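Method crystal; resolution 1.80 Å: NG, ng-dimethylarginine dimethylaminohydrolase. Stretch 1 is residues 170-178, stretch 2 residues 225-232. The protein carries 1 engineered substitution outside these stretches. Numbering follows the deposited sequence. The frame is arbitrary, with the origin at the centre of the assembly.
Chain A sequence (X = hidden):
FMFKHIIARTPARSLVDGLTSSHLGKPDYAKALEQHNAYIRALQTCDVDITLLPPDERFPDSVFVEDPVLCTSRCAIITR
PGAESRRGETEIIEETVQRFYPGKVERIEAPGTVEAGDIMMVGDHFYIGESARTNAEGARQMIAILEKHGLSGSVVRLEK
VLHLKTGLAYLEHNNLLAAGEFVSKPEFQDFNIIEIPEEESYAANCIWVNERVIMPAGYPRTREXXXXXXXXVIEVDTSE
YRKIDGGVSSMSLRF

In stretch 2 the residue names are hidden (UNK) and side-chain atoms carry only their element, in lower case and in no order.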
# COMPACT_ATOMS: atom_id res chain seq x y z
N TYR A 170 7.79 4.60 3.87
CA TYR A 170 9.14 5.03 3.50
C TYR A 170 9.08 6.06 2.41
O TYR A 170 8.49 5.84 1.38
CB TYR A 170 10.00 3.83 3.08
CG TYR A 170 11.44 4.21 2.79
CD1 TYR A 170 12.23 4.81 3.76
CD2 TYR A 170 12.01 3.99 1.54
CE1 TYR A 170 13.54 5.15 3.52
CE2 TYR A 170 13.33 4.34 1.27
CZ TYR A 170 14.09 4.92 2.27
OH TYR A 170 15.41 5.28 2.02
N LEU A 171 9.67 7.26 2.66
CA LEU A 171 9.63 8.34 1.70
C LEU A 171 10.97 8.61 0.98
O LEU A 171 11.21 9.73 0.50
CB LEU A 171 9.19 9.61 2.42
CG LEU A 171 7.94 9.53 3.31
CD1 LEU A 171 7.65 10.89 3.92
CD2 LEU A 171 6.73 9.04 2.50
N GLU A 172 11.78 7.57 0.84
CA GLU A 172 13.09 7.66 0.18
C GLU A 172 14.01 8.55 1.02
O GLU A 172 13.58 9.22 1.96
CB GLU A 172 12.97 8.17 -1.26
CG GLU A 172 12.21 7.23 -2.20
CD GLU A 172 12.65 5.78 -2.12
OE1 GLU A 172 13.87 5.50 -2.25
OE2 GLU A 172 11.78 4.90 -1.97
N HIS A 173 15.30 8.55 0.70
CA HIS A 173 16.29 9.37 1.42
C HIS A 173 16.39 9.10 2.93
O HIS A 173 16.77 9.98 3.69
CB HIS A 173 16.03 10.87 1.17
CG HIS A 173 15.76 11.19 -0.27
ND1 HIS A 173 16.71 11.03 -1.26
CD2 HIS A 173 14.64 11.63 -0.89
CE1 HIS A 173 16.19 11.37 -2.43
NE2 HIS A 173 14.93 11.74 -2.22
N ASN A 174 16.06 7.90 3.37
CA ASN A 174 16.15 7.49 4.76
C ASN A 174 15.06 8.08 5.66
O ASN A 174 15.14 7.95 6.86
CB ASN A 174 17.56 7.78 5.35
CG ASN A 174 17.94 6.81 6.45
OD1 ASN A 174 17.67 5.62 6.34
ND2 ASN A 174 18.57 7.29 7.51
N ASN A 175 14.03 8.70 5.09
CA ASN A 175 12.98 9.33 5.88
C ASN A 175 11.85 8.34 6.03
O ASN A 175 11.29 7.94 5.01
CB ASN A 175 12.49 10.61 5.20
CG ASN A 175 13.59 11.66 5.14
OD1 ASN A 175 14.32 11.78 6.11
ND2 ASN A 175 13.74 12.37 4.02
N LEU A 176 11.57 7.94 7.27
CA LEU A 176 10.54 6.94 7.55
C LEU A 176 9.41 7.46 8.43
O LEU A 176 9.66 7.90 9.55
CB LEU A 176 11.20 5.75 8.26
CG LEU A 176 10.26 4.56 8.62
CD1 LEU A 176 9.74 3.87 7.34
CD2 LEU A 176 11.00 3.51 9.49
N LEU A 177 8.16 7.41 7.96
CA LEU A 177 7.03 7.78 8.82
C LEU A 177 6.71 6.57 9.71
O LEU A 177 6.65 5.44 9.22
CB LEU A 177 5.75 8.11 8.02
CG LEU A 177 5.83 9.26 7.00
CD1 LEU A 177 4.46 9.49 6.37
CD2 LEU A 177 6.33 10.55 7.67
N ALA A 178 6.53 6.79 11.01
CA ALA A 178 6.21 5.69 11.91
C ALA A 178 5.23 6.09 13.00
O ALA A 178 5.31 7.19 13.58
CB ALA A 178 7.44 5.08 12.56
N UNK A 225 5.66 18.11 8.85
CA UNK A 225 6.85 17.29 9.07
C UNK A 225 7.41 16.79 7.73
O UNK A 225 8.61 16.77 7.52
c UNK A 225 5.42 15.91 13.75
n UNK A 225 6.16 15.28 14.87
c UNK A 225 6.55 16.15 10.05
c UNK A 225 6.16 16.61 11.45
c UNK A 225 5.98 15.44 12.41
N UNK A 226 6.53 16.44 6.79
CA UNK A 226 6.96 16.00 5.45
C UNK A 226 7.44 17.16 4.58
O UNK A 226 8.51 17.12 3.98
c UNK A 226 5.77 15.28 4.76
c UNK A 226 3.98 13.51 5.26
c UNK A 226 6.16 14.76 3.38
c UNK A 226 5.30 14.15 5.68
N UNK A 227 6.65 18.22 4.54
CA UNK A 227 6.98 19.40 3.73
C UNK A 227 8.37 19.96 4.01
O UNK A 227 9.13 20.31 3.08
c UNK A 227 5.92 20.51 4.00
N UNK A 228 8.72 20.05 5.28
CA UNK A 228 10.02 20.59 5.66
C UNK A 228 11.19 19.75 5.18
O UNK A 228 12.30 20.25 5.01
c UNK A 228 9.13 22.27 8.99
c UNK A 228 10.06 20.86 7.15
n UNK A 228 10.48 22.81 9.23
n UNK A 228 12.04 24.49 9.18
c UNK A 228 10.80 24.06 8.96
c UNK A 228 9.00 21.88 7.54
n UNK A 228 9.89 24.87 8.45
N UNK A 229 10.95 18.47 4.90
CA UNK A 229 12.01 17.63 4.40
C UNK A 229 12.37 17.96 2.95
O UNK A 229 13.47 17.61 2.50
c UNK A 229 10.89 14.57 6.39
c UNK A 229 11.67 16.15 4.60
c UNK A 229 13.21 15.51 6.48
c UNK A 229 11.77 15.76 6.08
N UNK A 230 11.48 18.63 2.22
CA UNK A 230 11.77 19.05 0.86
C UNK A 230 10.87 18.46 -0.21
O UNK A 230 11.04 18.74 -1.40
N UNK A 231 9.91 17.64 0.20
CA UNK A 231 8.99 17.02 -0.73
C UNK A 231 7.84 17.93 -1.15
O UNK A 231 7.40 18.77 -0.38
c UNK A 231 9.37 14.73 0.35
c UNK A 231 8.37 15.77 -0.10
o UNK A 231 12.10 11.88 1.64
c UNK A 231 9.65 14.55 1.70
c UNK A 231 10.56 13.61 2.12
c UNK A 231 10.95 12.97 -0.16
c UNK A 231 10.02 13.94 -0.56
c UNK A 231 11.20 12.82 1.19
N UNK A 232 7.33 17.74 -2.36
CA UNK A 232 6.16 18.47 -2.81
C UNK A 232 4.96 17.70 -2.26
O UNK A 232 4.67 16.61 -2.74
c UNK A 232 6.06 18.52 -4.33
n UNK A 232 6.33 19.60 -9.18
n UNK A 232 4.33 20.57 -8.61
c UNK A 232 7.15 19.35 -4.97
c UNK A 232 7.07 19.40 -6.49
n UNK A 232 5.81 19.96 -6.96
c UNK A 232 5.49 20.04 -8.25

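Position 225 lies in a helix that begins earlier in the chain. Its side chain is four carbons in an unbranched row ending in one nitrogen, and its nearest approach to stretch 1 is 6.1 Å, from CB to CD2 of Leu-177, too far for contact. A linear chain of this composition is lysine, so the residue is Lys-225; its NZ is hydrogen-bonded elsewhere in the structure.

Position 226 carries four carbons and no heteroatom. The fork is at the first carbon, and one arm is two carbons long, which separates it from a leucine with the same count. This is Ile-226. Its CA-to-CB bond points sideways, yet the end of the side chain comes nearer to stretch 1: CG2 of Ile-226 is 4.2 Å from CD1 of Leu-171, and CD1 of Ile-226 is 4.2 Å from CD1 of Leu-177. The side chain thus packs against both Leu-171 and Leu-177, and the residue is buried.

Position 227 has a single side-chain carbon, out of reach of stretch 1, and is Ala-227. It opens a type I turn that runs to position 230.

At position 228 three carbons lead to a nitrogen, then to a carbon bearing two more nitrogens. This guanidinium pattern identifies Arg-228, which is exposed, out of reach of stretch 1 and in touch with a crystal neighbour.

Position 229 again has four carbons, but the fork is at the second, so the residue is Leu-229. Its backbone N donates to O of Ile-226 at 2.9 Å. The CA-to-CB bond points toward stretch 1, and CD2 of Leu-229 approaches OD1 of Asn-175 to 3.9 Å.

Position 230 has no side-chain atoms. Its phi of 118° and psi of 0° would jam a CB against the carbonyl O of the preceding residue, so the backbone by itself calls for glycine. Gly-230 closes the turn, its N bonding to O of Ala-227 at 3.0 Å.

Position 231 shows one carbon followed by a six-carbon ring bearing one oxygen. The oxygen lies 2.6 Å from O of Leu-171 and 2.9 Å from ND2 of Asn-175. A phenol identifies Tyr-231.

Position 232 repeats the three-carbon, nitrogen and guanidinium pattern. Arg-232 is exposed, and its side chain is out of reach of stretch 1.

The contact buries 314 Å² in total, and Tyr-231 has the largest covered area on stretch 2. ND2 of Asn-175 donates to OH of Tyr-231 at 2.9 Å with an N-H...acceptor angle of 172°, a nearly straight bond; the hydroxyl in turn donates weakly to O of Leu-171 at 2.6 Å. The type I' turn from Glu-172 to Asn-175 supports this arrangement: N of Asn-175 bonds to O of Glu-172 at 3.2 Å, and N of Leu-171 to O of Asn-175 at 2.9 Å. Beside the polar site, CB of Leu-171 packs 4.0 Å from CZ of Tyr-231, and Ile-226 extends the apolar surface to Leu-177. The hydroxyl therefore anchors the hairpin turn while aliphatic packing fills the adjoining space.

Stretch 2, residues 225-232: KIARLGYR
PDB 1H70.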